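Local coordinates for protein aromatic-amino-acid:2-oxoglutarate transaminase (Candida albicans, PDB 6HND) that probably catalyses pyridoxal 5'-phosphate-dependent transamination of aromatic amino acids, and possibly of 2-aminoadipate, as expected for its aminotransferase family, at residues 8-13 with 177-182; 159-164 with 357-362; 254-259 with 429-434; 289-294 with 413-418. All blocks are in the same frame, centred on the assembly; numbering follows the deposited sequence.

Contact 1: residues 8-13 with 177-182; sequences ISKRAA and FLDDGD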
loop_
_atom_site.group_PDB
_atom_site.type_symbol
_atom_site.label_atom_id
_atom_site.label_comp_id
_atom_site.label_asym_id
_atom_site.label_seq_id
_atom_site.Cartn_x
_atom_site.Cartn_y
_atom_site.Cartn_z
ATOM N N ILE B 8 8.940 -19.327 10.379
ATOM C CA ILE B 8 8.573 -17.888 10.559
ATOM C C ILE B 8 9.728 -17.140 11.245
ATOM O O ILE B 8 10.295 -17.649 12.217
ATOM C CB ILE B 8 7.221 -17.766 11.269
ATOM C CG1 ILE B 8 6.136 -18.374 10.381
ATOM C CG2 ILE B 8 6.913 -16.320 11.619
ATOM C CD1 ILE B 8 4.767 -18.429 11.031
ATOM N N SER B 9 10.162 -16.027 10.655
ATOM C CA SER B 9 11.199 -15.125 11.210
ATOM C C SER B 9 10.794 -14.704 12.631
ATOM O O SER B 9 9.582 -14.487 12.885
ATOM C CB SER B 9 11.420 -13.917 10.326
ATOM O OG SER B 9 10.255 -13.107 10.243
ATOM N N LYS B 10 11.786 -14.618 13.513
ATOM C CA LYS B 10 11.681 -14.060 14.884
ATOM C C LYS B 10 11.075 -12.661 14.797
ATOM O O LYS B 10 10.193 -12.401 15.601
ATOM C CB LYS B 10 13.062 -13.998 15.547
ATOM C CG LYS B 10 13.878 -15.288 15.457
ATOM C CD LYS B 10 14.701 -15.612 16.680
ATOM C CE LYS B 10 13.842 -15.858 17.903
ATOM N NZ LYS B 10 14.093 -17.202 18.476
ATOM N N ARG B 11 11.519 -11.859 13.822
ATOM C CA ARG B 11 11.027 -10.474 13.605
ATOM C C ARG B 11 9.515 -10.490 13.356
ATOM O O ARG B 11 8.807 -9.812 14.085
ATOM C CB ARG B 11 11.788 -9.799 12.457
ATOM C CG ARG B 11 11.450 -8.328 12.257
ATOM C CD ARG B 11 12.065 -7.717 11.014
ATOM N NE ARG B 11 11.844 -8.571 9.864
ATOM C CZ ARG B 11 12.786 -9.216 9.194
ATOM N NH1 ARG B 11 14.054 -9.098 9.532
ATOM N NH2 ARG B 11 12.449 -9.981 8.178
ATOM N N ALA B 12 9.048 -11.255 12.372
ATOM C CA ALA B 12 7.600 -11.294 12.065
ATOM C C ALA B 12 6.808 -11.985 13.196
ATOM O O ALA B 12 5.667 -11.598 13.415
ATOM C CB ALA B 12 7.354 -11.954 10.727
ATOM N N ALA B 13 7.354 -12.985 13.884
ATOM C CA ALA B 13 6.634 -13.668 14.985
ATOM C C ALA B 13 6.568 -12.761 16.216
ATOM O O ALA B 13 5.652 -12.962 17.025
ATOM C CB ALA B 13 7.284 -14.983 15.370
ATOM N N PHE B 177 9.686 -14.837 6.339
ATOM C CA PHE B 177 10.631 -15.993 6.360
ATOM C C PHE B 177 12.080 -15.593 6.709
ATOM O O PHE B 177 12.791 -16.478 7.182
ATOM C CB PHE B 177 10.582 -16.810 5.063
ATOM C CG PHE B 177 9.315 -17.597 4.857
ATOM C CD1 PHE B 177 8.861 -18.475 5.814
ATOM C CD2 PHE B 177 8.613 -17.509 3.669
ATOM C CE1 PHE B 177 7.686 -19.175 5.623
ATOM C CE2 PHE B 177 7.453 -18.243 3.460
ATOM C CZ PHE B 177 6.982 -19.065 4.444
ATOM N N LEU B 178 12.535 -14.359 6.490
ATOM C CA LEU B 178 13.982 -14.046 6.608
ATOM C C LEU B 178 14.272 -13.123 7.801
ATOM O O LEU B 178 13.838 -11.976 7.808
ATOM C CB LEU B 178 14.453 -13.403 5.306
ATOM C CG LEU B 178 14.266 -14.236 4.048
ATOM C CD1 LEU B 178 14.670 -13.431 2.825
ATOM C CD2 LEU B 178 15.032 -15.537 4.126
ATOM N N ASP B 179 15.050 -13.587 8.758
ATOM C CA ASP B 179 15.639 -12.730 9.817
ATOM C C ASP B 179 16.924 -12.126 9.278
ATOM O O ASP B 179 17.440 -12.629 8.247
ATOM C CB ASP B 179 15.919 -13.527 11.094
ATOM C CG ASP B 179 14.680 -13.651 11.952
ATOM O OD1 ASP B 179 14.030 -12.593 12.176
ATOM O OD2 ASP B 179 14.361 -14.784 12.366
ATOM N N ASP B 180 17.413 -11.112 9.976
ATOM C CA ASP B 180 18.733 -10.472 9.745
ATOM C C ASP B 180 19.814 -11.564 9.773
ATOM O O ASP B 180 19.846 -12.313 10.745
ATOM C CB ASP B 180 18.986 -9.397 10.807
ATOM C CG ASP B 180 19.707 -8.200 10.233
ATOM O OD1 ASP B 180 20.953 -8.260 10.184
ATOM O OD2 ASP B 180 19.000 -7.236 9.793
ATOM N N GLY B 181 20.633 -11.668 8.730
ATOM C CA GLY B 181 21.701 -12.673 8.644
ATOM C C GLY B 181 21.296 -13.919 7.869
ATOM O O GLY B 181 22.186 -14.710 7.510
ATOM N N ASP B 182 20.007 -14.153 7.640
ATOM C CA ASP B 182 19.568 -15.367 6.901
ATOM C C ASP B 182 20.032 -15.290 5.437
ATOM O O ASP B 182 20.382 -14.207 4.931
ATOM C CB ASP B 182 18.062 -15.563 7.017
ATOM C CG ASP B 182 17.615 -16.015 8.393
ATOM O OD1 ASP B 182 18.504 -16.286 9.230
ATOM O OD2 ASP B 182 16.390 -16.156 8.579
#
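The start of the short helix 10-14 is held here by an acidic loop: the carboxylate of Asp-179 faces the first two amides of the helix, Lys-10 N and Arg-11 N. Asp-179 belongs to the connection between helix 166-177 and strand 183-187, so the contact ties the N-terminal segment to the sheet-bearing aminotransferase fold. Each carboxylate oxygen takes one amide on its syn lone pair. Lys-10 N donates to Asp-179 OD2 at 2.8 Å, and Arg-11 N donates to Asp-179 OD1 at 3.1 Å with an N-H...O angle of 165°. Two bonds from adjacent backbone amides fix the rotation of the carboxylate, and the partial positive charge of the helix start would be expected to stabilise its negative form. Ser-9 is the true N-cap: its OG accepts from Ala-12 N at 3.1 Å, while the same hydroxyl also pairs with the carbonyl of Asp-175.

Behind this corner, Asp-179 N bonds to Asp-182 OD2, met from above the carboxylate plane, within the type II turn 179-182. The Lys-10 chain bends off toward its charged end, but its CG still passes 3.2 Å from Asp-179 OD2. Arg-11 reaches the other way. Its CG stands anti to the backbone N (chi1 -174°), and NE forms a salt bridge with Asp-175, while NH1 bonds to the carbonyl of Ala-201. Near the guanidinium plane, NH2 donates to Leu-178 O, although the modelled length of 2.5 Å is doubtfully short.

Contact 2: residues 159-164 with 357-362; sequences NVFITT and EVIDAV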
loop_
_atom_site.group_PDB
_atom_site.type_symbol
_atom_site.label_atom_id
_atom_site.label_comp_id
_atom_site.label_asym_id
_atom_site.label_seq_id
_atom_site.Cartn_x
_atom_site.Cartn_y
_atom_site.Cartn_z
ATOM N N ASN B 159 -4.594 -20.142 4.063
ATOM C CA ASN B 159 -5.488 -18.974 3.917
ATOM C C ASN B 159 -4.923 -18.012 2.865
ATOM O O ASN B 159 -3.779 -18.196 2.415
ATOM C CB ASN B 159 -5.712 -18.344 5.296
ATOM C CG ASN B 159 -6.905 -17.423 5.369
ATOM O OD1 ASN B 159 -7.768 -17.406 4.470
ATOM N ND2 ASN B 159 -6.908 -16.613 6.422
ATOM N N VAL B 160 -5.735 -17.042 2.452
ATOM C CA VAL B 160 -5.322 -15.993 1.497
ATOM C C VAL B 160 -5.284 -14.661 2.259
ATOM O O VAL B 160 -5.880 -14.570 3.331
ATOM C CB VAL B 160 -6.231 -15.990 0.248
ATOM C CG1 VAL B 160 -6.033 -17.249 -0.562
ATOM C CG2 VAL B 160 -7.701 -15.847 0.561
ATOM N N PHE B 161 -4.620 -13.670 1.673
ATOM C CA PHE B 161 -4.442 -12.295 2.196
ATOM C C PHE B 161 -4.318 -11.332 1.007
ATOM O O PHE B 161 -3.409 -11.514 0.181
ATOM C CB PHE B 161 -3.189 -12.251 3.060
ATOM C CG PHE B 161 -3.047 -11.008 3.879
ATOM C CD1 PHE B 161 -2.472 -9.872 3.341
ATOM C CD2 PHE B 161 -3.451 -10.989 5.203
ATOM C CE1 PHE B 161 -2.320 -8.732 4.111
ATOM C CE2 PHE B 161 -3.281 -9.857 5.977
ATOM C CZ PHE B 161 -2.714 -8.730 5.425
ATOM N N ILE B 162 -5.200 -10.344 0.924
ATOM C CA ILE B 162 -5.185 -9.352 -0.181
ATOM C C ILE B 162 -3.933 -8.480 -0.011
ATOM O O ILE B 162 -3.712 -7.957 1.105
ATOM C CB ILE B 162 -6.479 -8.525 -0.203
ATOM C CG1 ILE B 162 -7.721 -9.404 -0.335
ATOM C CG2 ILE B 162 -6.405 -7.465 -1.295
ATOM C CD1 ILE B 162 -7.618 -10.469 -1.424
ATOM N N THR B 163 -3.160 -8.336 -1.095
ATOM C CA THR B 163 -1.946 -7.486 -1.179
ATOM C C THR B 163 -2.154 -6.353 -2.176
ATOM O O THR B 163 -3.217 -6.294 -2.824
ATOM C CB THR B 163 -0.740 -8.309 -1.617
ATOM O OG1 THR B 163 -1.009 -8.689 -2.971
ATOM C CG2 THR B 163 -0.517 -9.523 -0.735
ATOM N N THR B 164 -1.141 -5.511 -2.332
ATOM C CA THR B 164 -1.166 -4.415 -3.327
ATOM C C THR B 164 -0.387 -4.830 -4.583
ATOM O O THR B 164 -0.017 -3.945 -5.340
ATOM C CB THR B 164 -0.730 -3.104 -2.667
ATOM O OG1 THR B 164 0.568 -3.191 -2.063
ATOM C CG2 THR B 164 -1.735 -2.692 -1.612
ATOM N N GLU B 357 -0.733 -19.578 9.880
ATOM C CA GLU B 357 0.175 -18.970 10.873
ATOM C C GLU B 357 1.088 -18.013 10.117
ATOM O O GLU B 357 1.431 -16.966 10.709
ATOM C CB GLU B 357 0.909 -20.035 11.698
ATOM C CG GLU B 357 -0.023 -20.768 12.675
ATOM C CD GLU B 357 0.532 -21.272 14.001
ATOM O OE1 GLU B 357 1.489 -20.667 14.537
ATOM O OE2 GLU B 357 -0.014 -22.268 14.527
ATOM N N VAL B 358 1.441 -18.341 8.868
ATOM C CA VAL B 358 2.236 -17.429 7.999
ATOM C C VAL B 358 1.369 -16.201 7.671
ATOM O O VAL B 358 1.875 -15.075 7.850
ATOM C CB VAL B 358 2.803 -18.140 6.753
ATOM C CG1 VAL B 358 3.403 -17.158 5.762
ATOM C CG2 VAL B 358 3.849 -19.192 7.123
ATOM N N ILE B 359 0.106 -16.379 7.277
ATOM C CA ILE B 359 -0.822 -15.242 6.977
ATOM C C ILE B 359 -0.959 -14.336 8.208
ATOM O O ILE B 359 -1.029 -13.100 8.017
ATOM C CB ILE B 359 -2.209 -15.706 6.480
ATOM C CG1 ILE B 359 -2.126 -16.554 5.201
ATOM C CG2 ILE B 359 -3.138 -14.519 6.295
ATOM C CD1 ILE B 359 -1.155 -16.031 4.145
ATOM N N ASP B 360 -1.025 -14.892 9.420
ATOM C CA ASP B 360 -1.277 -14.088 10.645
ATOM C C ASP B 360 -0.099 -13.144 10.872
ATOM O O ASP B 360 -0.320 -11.997 11.314
ATOM C CB ASP B 360 -1.477 -14.955 11.896
ATOM C CG ASP B 360 -2.811 -15.671 11.938
ATOM O OD1 ASP B 360 -3.742 -15.220 11.210
ATOM O OD2 ASP B 360 -2.902 -16.709 12.671
ATOM N N ALA B 361 1.110 -13.645 10.661
ATOM C CA ALA B 361 2.363 -12.885 10.821
ATOM C C ALA B 361 2.420 -11.814 9.727
ATOM O O ALA B 361 2.756 -10.675 10.068
ATOM C CB ALA B 361 3.553 -13.808 10.806
ATOM N N VAL B 362 2.040 -12.133 8.489
ATOM C CA VAL B 362 1.970 -11.123 7.386
ATOM C C VAL B 362 0.982 -10.011 7.788
ATOM O O VAL B 362 1.275 -8.785 7.563
ATOM C CB VAL B 362 1.628 -11.731 6.013
ATOM C CG1 VAL B 362 1.364 -10.662 4.970
ATOM C CG2 VAL B 362 2.721 -12.654 5.504
HETATM O O HOH W 1 -4.546 -16.719 8.876
#
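Ile-359 pushes its two branches against Asn-159 and Phe-161, two residues apart on strand 159-163. Its CG2 meets Phe-161 at CD2, 3.7 Å away and oblique to the ring, while CG1 lies 3.6 Å from Asn-159 O. CG2 stands anti to the backbone N (chi1 of -59° for CG1), which directs this methyl at the phenyl group and leaves CG1 for the strand backbone. One helical turn on, Val-362 CG1 sits over a face of the Phe-161 ring, offset toward the rim and 4.2 Å from CD1. The ring is thus met by two aliphatic residues one turn apart, at CD1 and at CD2. No hydrogen bond crosses directly; the chemistry is apolar contact, with Asn-159 O beside Ile-359 CG1.

The next shell is polar and sits at one end. A water accepts weakly from Asn-159 ND2 (3.4 Å) and donates to Asp-360 OD1 at 2.9 Å, a thin bridge between the segments. The amide is oriented mainly through OD1, which takes a bond from Arg-144 NH2 and a weak one from Val-160 N.

Farther out, the strand is positioned by backbone bonds of Asn-159 with Gly-354 and of Phe-161 with Ile-352. The axes of segments 159-163 and 357-362 approach to 8.4 Å, their N-to-C directions only 21° from parallel. Strand 158-163 is outermost in the seven-stranded sheet within this chain, beside antiparallel strand 350-355. Helix 356-369 follows that neighbour directly and doubles back over the sheet, while helix 166-177 touches Phe-161 through Lys-172 and helix 137-151 covers the other side of the strand through Val-160 and Ile-162.

Contact 3: residues 254-259 with 429-434; sequences TGFTQS and DVIDPK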
loop_
_atom_site.group_PDB
_atom_site.type_symbol
_atom_site.label_atom_id
_atom_site.label_comp_id
_atom_site.label_asym_id
_atom_site.label_seq_id
_atom_site.Cartn_x
_atom_site.Cartn_y
_atom_site.Cartn_z
ATOM N N THR B 254 14.025 -15.487 -17.935
ATOM C CA THR B 254 14.478 -16.496 -18.934
ATOM C C THR B 254 13.310 -17.121 -19.696
ATOM O O THR B 254 13.573 -17.682 -20.739
ATOM C CB THR B 254 15.374 -17.575 -18.317
ATOM O OG1 THR B 254 14.631 -18.329 -17.359
ATOM C CG2 THR B 254 16.613 -16.985 -17.677
ATOM N N GLY B 255 12.086 -17.069 -19.170
ATOM C CA GLY B 255 10.875 -17.660 -19.781
ATOM C C GLY B 255 10.722 -19.148 -19.495
ATOM O O GLY B 255 9.722 -19.700 -19.936
ATOM N N PHE B 256 11.645 -19.791 -18.762
ATOM C CA PHE B 256 11.596 -21.253 -18.473
ATOM C C PHE B 256 10.447 -21.588 -17.512
ATOM O O PHE B 256 9.974 -20.721 -16.751
ATOM C CB PHE B 256 12.923 -21.770 -17.912
ATOM C CG PHE B 256 14.082 -21.756 -18.883
ATOM C CD1 PHE B 256 13.999 -22.416 -20.094
ATOM C CD2 PHE B 256 15.266 -21.110 -18.571
ATOM C CE1 PHE B 256 15.055 -22.402 -20.990
ATOM C CE2 PHE B 256 16.329 -21.103 -19.467
ATOM C CZ PHE B 256 16.221 -21.749 -20.676
ATOM N N THR B 257 9.974 -22.823 -17.599
ATOM C CA THR B 257 8.868 -23.374 -16.788
ATOM C C THR B 257 9.286 -24.733 -16.236
ATOM O O THR B 257 9.651 -25.621 -17.050
ATOM C CB THR B 257 7.572 -23.507 -17.582
ATOM O OG1 THR B 257 7.198 -22.198 -17.985
ATOM C CG2 THR B 257 6.452 -24.134 -16.781
ATOM N N GLN B 258 9.253 -24.872 -14.910
ATOM C CA GLN B 258 9.638 -26.121 -14.212
ATOM C C GLN B 258 8.524 -27.135 -14.455
ATOM O O GLN B 258 7.350 -26.773 -14.234
ATOM C CB GLN B 258 9.856 -25.879 -12.714
ATOM C CG GLN B 258 11.080 -25.041 -12.392
ATOM C CD GLN B 258 11.111 -24.654 -10.933
ATOM O OE1 GLN B 258 10.383 -25.200 -10.100
ATOM N NE2 GLN B 258 11.966 -23.708 -10.610
ATOM N N SER B 259 8.894 -28.334 -14.911
ATOM C CA SER B 259 8.006 -29.519 -15.027
ATOM C C SER B 259 7.466 -29.897 -13.645
ATOM O O SER B 259 8.106 -29.540 -12.615
ATOM C CB SER B 259 8.743 -30.686 -15.634
ATOM O OG SER B 259 9.645 -31.247 -14.690
ATOM N N ASP B 429 19.805 -16.887 -31.139
ATOM C CA ASP B 429 18.865 -18.016 -30.935
ATOM C C ASP B 429 17.817 -17.508 -29.963
ATOM O O ASP B 429 18.028 -16.406 -29.406
ATOM C CB ASP B 429 19.567 -19.270 -30.408
ATOM C CG ASP B 429 18.832 -20.566 -30.724
ATOM O OD1 ASP B 429 17.670 -20.499 -31.136
ATOM O OD2 ASP B 429 19.435 -21.623 -30.557
ATOM N N VAL B 430 16.750 -18.281 -29.795
ATOM C CA VAL B 430 15.601 -17.952 -28.921
ATOM C C VAL B 430 15.240 -19.213 -28.155
ATOM O O VAL B 430 15.206 -20.284 -28.786
ATOM C CB VAL B 430 14.403 -17.467 -29.741
ATOM C CG1 VAL B 430 13.820 -16.219 -29.131
ATOM C CG2 VAL B 430 14.776 -17.202 -31.189
ATOM N N ILE B 431 15.016 -19.079 -26.850
ATOM C CA ILE B 431 14.241 -20.060 -26.047
ATOM C C ILE B 431 12.753 -19.825 -26.335
ATOM O O ILE B 431 12.318 -18.677 -26.187
ATOM C CB ILE B 431 14.545 -19.936 -24.548
ATOM C CG1 ILE B 431 16.051 -19.883 -24.259
ATOM C CG2 ILE B 431 13.858 -21.070 -23.798
ATOM C CD1 ILE B 431 16.830 -21.060 -24.824
ATOM N N ASP B 432 12.032 -20.884 -26.707
ATOM C CA ASP B 432 10.553 -20.942 -26.786
ATOM C C ASP B 432 9.979 -20.978 -25.365
ATOM O O ASP B 432 10.066 -21.997 -24.685
ATOM C CB ASP B 432 10.113 -22.139 -27.632
ATOM C CG ASP B 432 8.683 -22.047 -28.152
ATOM O OD1 ASP B 432 8.042 -20.982 -27.981
ATOM O OD2 ASP B 432 8.203 -23.060 -28.703
ATOM N N PRO B 433 9.391 -19.866 -24.853
ATOM C CA PRO B 433 8.767 -19.860 -23.528
ATOM C C PRO B 433 7.458 -20.655 -23.508
ATOM O O PRO B 433 6.741 -20.611 -24.484
ATOM C CB PRO B 433 8.444 -18.389 -23.291
ATOM C CG PRO B 433 8.171 -17.866 -24.709
ATOM C CD PRO B 433 9.210 -18.579 -25.547
ATOM N N LYS B 434 7.192 -21.340 -22.393
ATOM C CA LYS B 434 6.000 -22.197 -22.189
ATOM C C LYS B 434 4.902 -21.393 -21.518
ATOM O O LYS B 434 3.748 -21.882 -21.513
ATOM C CB LYS B 434 6.353 -23.417 -21.345
ATOM C CG LYS B 434 7.340 -24.370 -22.002
ATOM C CD LYS B 434 7.201 -25.790 -21.532
ATOM C CE LYS B 434 8.518 -26.478 -21.214
ATOM N NZ LYS B 434 9.638 -26.046 -22.074
HETATM O O HOH W 2 12.279 -17.492 -23.588
HETATM O O HOH W 3 8.878 -22.030 -20.373
HETATM O O HOH W 4 10.741 -25.095 -19.453
#
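Gly-255 and Pro-433 bring their backbones to a CA-CA distance of 4.8 Å, the former at a positive phi (83°) in the Asn-Pro-Thr-Gly sequence that starts at Asn-252, a pyridoxal-phosphate-binding residue. Gly-255 O faces Pro-433 CA at 3.7 Å. Three waters fill in the polar link. One donates to both Thr-254 O and Ile-431 O; a second donates to Gly-255 O, accepts from Lys-434 N at 2.7 Å and lies 2.9 Å from Thr-257 OG1. The third accepts from Thr-257 N and from Lys-434 NZ, the latter at 3.0 Å.

Among the side chains, Phe-256 and Ile-431 cross at about a right angle. Ile-431 CG2, anti to its backbone N, comes obliquely to the ring and presses on CE1 at 3.3 Å, a tight approach. At the other end the Lys-434 side chain crosses Thr-257 obliquely, CB 3.7 Å from OG1, whose strongest partner is Gly-250 N.

Strand 428-430 belongs to the C-terminal sheet, so the cofactor-side loop meets a separate part of the fold. With no direct hydrogen bond between the segments, their polar joining is water-mediated; the Phe-256/Ile-431 pair is the apolar side-chain contact, with Lys-434 CB against Thr-257 beside the waters.

Contact 4: residues 289-294 with 413-418; sequences PKYEKP and LLYSIF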
loop_
_atom_site.group_PDB
_atom_site.type_symbol
_atom_site.label_atom_id
_atom_site.label_comp_id
_atom_site.label_asym_id
_atom_site.label_seq_id
_atom_site.Cartn_x
_atom_site.Cartn_y
_atom_site.Cartn_z
ATOM N N PRO B 289 1.369 -22.718 -26.221
ATOM C CA PRO B 289 1.771 -23.897 -26.983
ATOM C C PRO B 289 3.107 -23.643 -27.694
ATOM O O PRO B 289 3.427 -22.467 -27.969
ATOM C CB PRO B 289 0.669 -24.161 -28.015
ATOM C CG PRO B 289 -0.388 -23.092 -27.797
ATOM C CD PRO B 289 0.135 -22.128 -26.739
ATOM N N LYS B 290 3.872 -24.713 -27.941
ATOM C CA LYS B 290 5.224 -24.592 -28.554
ATOM C C LYS B 290 5.089 -23.983 -29.960
ATOM O O LYS B 290 4.027 -24.116 -30.608
ATOM C CB LYS B 290 6.008 -25.906 -28.468
ATOM C CG LYS B 290 5.732 -26.987 -29.496
ATOM C CD LYS B 290 6.957 -27.885 -29.701
ATOM C CE LYS B 290 6.622 -29.356 -29.858
ATOM N NZ LYS B 290 5.779 -29.618 -31.052
ATOM N N TYR B 291 6.101 -23.239 -30.377
ATOM C CA TYR B 291 6.074 -22.456 -31.632
ATOM C C TYR B 291 5.640 -23.331 -32.816
ATOM O O TYR B 291 6.171 -24.446 -33.000
ATOM C CB TYR B 291 7.443 -21.848 -31.934
ATOM C CG TYR B 291 7.530 -21.229 -33.295
ATOM C CD1 TYR B 291 7.116 -19.926 -33.494
ATOM C CD2 TYR B 291 8.020 -21.940 -34.382
ATOM C CE1 TYR B 291 7.179 -19.337 -34.747
ATOM C CE2 TYR B 291 8.111 -21.354 -35.639
ATOM C CZ TYR B 291 7.664 -20.057 -35.823
ATOM O OH TYR B 291 7.709 -19.463 -37.045
ATOM N N GLU B 292 4.714 -22.801 -33.613
ATOM C CA GLU B 292 4.500 -23.232 -35.014
ATOM C C GLU B 292 4.327 -21.973 -35.895
ATOM O O GLU B 292 3.846 -20.953 -35.373
ATOM C CB GLU B 292 3.386 -24.275 -35.016
ATOM C CG GLU B 292 1.977 -23.726 -34.930
ATOM C CD GLU B 292 0.951 -24.823 -35.191
ATOM O OE1 GLU B 292 0.974 -25.846 -34.451
ATOM O OE2 GLU B 292 0.173 -24.695 -36.167
ATOM N N LYS B 293 4.773 -22.016 -37.164
ATOM C CA LYS B 293 4.629 -20.892 -38.137
ATOM C C LYS B 293 3.253 -20.247 -37.959
ATOM O O LYS B 293 2.252 -20.960 -37.948
ATOM C CB LYS B 293 4.787 -21.376 -39.581
ATOM C CG LYS B 293 4.982 -20.268 -40.616
ATOM C CD LYS B 293 5.715 -20.687 -41.905
ATOM C CE LYS B 293 7.044 -21.399 -41.690
ATOM N NZ LYS B 293 7.870 -20.782 -40.617
ATOM N N PRO B 294 3.154 -18.906 -37.764
ATOM C CA PRO B 294 1.873 -18.203 -37.883
ATOM C C PRO B 294 1.310 -18.209 -39.325
ATOM O O PRO B 294 2.066 -18.458 -40.280
ATOM C CB PRO B 294 2.161 -16.760 -37.416
ATOM C CG PRO B 294 3.551 -16.790 -36.807
ATOM C CD PRO B 294 4.248 -18.001 -37.385
ATOM N N LEU B 413 6.641 -12.818 -32.840
ATOM C CA LEU B 413 8.002 -12.321 -32.505
ATOM C C LEU B 413 9.032 -13.397 -32.861
ATOM O O LEU B 413 10.090 -13.036 -33.417
ATOM C CB LEU B 413 8.064 -11.949 -31.025
ATOM C CG LEU B 413 9.439 -11.543 -30.520
ATOM C CD1 LEU B 413 9.909 -10.286 -31.238
ATOM C CD2 LEU B 413 9.417 -11.352 -29.008
ATOM N N LEU B 414 8.738 -14.664 -32.540
ATOM C CA LEU B 414 9.646 -15.804 -32.844
ATOM C C LEU B 414 9.801 -15.960 -34.372
ATOM O O LEU B 414 10.949 -16.177 -34.798
ATOM C CB LEU B 414 9.175 -17.099 -32.157
ATOM C CG LEU B 414 9.970 -17.472 -30.901
ATOM C CD1 LEU B 414 9.702 -16.481 -29.784
ATOM C CD2 LEU B 414 9.660 -18.873 -30.436
ATOM N N TYR B 415 8.714 -15.846 -35.151
ATOM C CA TYR B 415 8.747 -15.861 -36.637
ATOM C C TYR B 415 9.664 -14.715 -37.103
ATOM O O TYR B 415 10.681 -14.971 -37.777
ATOM C CB TYR B 415 7.327 -15.785 -37.208
ATOM C CG TYR B 415 7.236 -15.745 -38.720
ATOM C CD1 TYR B 415 7.404 -16.896 -39.472
ATOM C CD2 TYR B 415 6.970 -14.561 -39.395
ATOM C CE1 TYR B 415 7.344 -16.867 -40.852
ATOM C CE2 TYR B 415 6.904 -14.515 -40.778
ATOM C CZ TYR B 415 7.090 -15.676 -41.508
ATOM O OH TYR B 415 7.036 -15.666 -42.872
ATOM N N SER B 416 9.386 -13.486 -36.676
ATOM C CA SER B 416 10.167 -12.286 -37.083
ATOM C C SER B 416 11.662 -12.567 -36.912
ATOM O O SER B 416 12.446 -11.996 -37.672
ATOM C CB SER B 416 9.757 -11.042 -36.340
ATOM O OG SER B 416 10.202 -11.084 -34.994
ATOM N N ILE B 417 12.039 -13.440 -35.971
ATOM C CA ILE B 417 13.463 -13.711 -35.619
ATOM C C ILE B 417 13.958 -14.848 -36.517
ATOM O O ILE B 417 15.080 -14.712 -37.082
ATOM C CB ILE B 417 13.640 -13.996 -34.107
ATOM C CG1 ILE B 417 13.434 -12.736 -33.252
ATOM C CG2 ILE B 417 14.995 -14.645 -33.821
ATOM C CD1 ILE B 417 13.141 -13.017 -31.791
ATOM N N PHE B 418 13.169 -15.919 -36.649
ATOM C CA PHE B 418 13.553 -17.143 -37.403
ATOM C C PHE B 418 13.803 -16.810 -38.888
ATOM O O PHE B 418 14.682 -17.443 -39.490
ATOM C CB PHE B 418 12.506 -18.247 -37.220
ATOM C CG PHE B 418 12.441 -18.834 -35.831
ATOM C CD1 PHE B 418 13.591 -18.985 -35.055
ATOM C CD2 PHE B 418 11.232 -19.266 -35.306
ATOM C CE1 PHE B 418 13.524 -19.547 -33.790
ATOM C CE2 PHE B 418 11.166 -19.839 -34.042
ATOM C CZ PHE B 418 12.309 -19.964 -33.279
#
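Phe-418 turns its ring edge onto the face of Tyr-291, a T-shaped pair with centroids 4.9 Å apart and planes at 76°. Its CE2 stands 3.7 Å above the tyrosine plane, over the ring centre. The tyrosine CG is anti to its backbone N (chi1 171°), which carries it off the loop toward helix 392-418. There Leu-414 CB reaches CD1 at 3.7 Å, and Tyr-291 OH ends 3.5 Å from CD1 of Tyr-415, in the plane of that ring at its edge. Pro-294 CD, oblique to the same ring, packs 3.8 Å from Tyr-415 CB and completes the tight part. The Tyr-291 backbone is secured separately by a bond from its N to Asp-432 OD2.

The solvent side is looser. There the exposed Lys-293, its chain bent at its last two torsions, brings NZ to 4.0 Å from Tyr-415 CE1. That ammonium lies in the ring plane at the edge, so no cation-pi stack is made.

No hydrogen bond spans the segments, and Tyr-291 OH is buried without a partner anywhere in the model. The loop therefore rests on the helix's final turns through aromatic and aliphatic contact, with one hydroxyl probably paying a desolvation cost.

In the fold
Contacts 1 and 2 form one cluster and contacts 3 and 4 another, on the far side of the chain from contact 2. The first two have centres 16 Å apart and touch where Ile-8 and Phe-177 pack on Val-358 of helix 356-369; the last two, 13 Å apart, meet at Asp-432 and at Val-430, which packs on Ile-417. Between contacts 1 and 4 the centres are 45 Å apart. Along the chain, contact 1 crosses contact 2 and closes before contact 3 opens, whereas contact 4 is nested inside contact 3. The seven-stranded sheet underlies contact 2, while strand 428-430 and helix 392-418 join contacts 3 and 4, tying the cofactor-side loop 254-259 and the surface loop 289-294 to the C-terminal part.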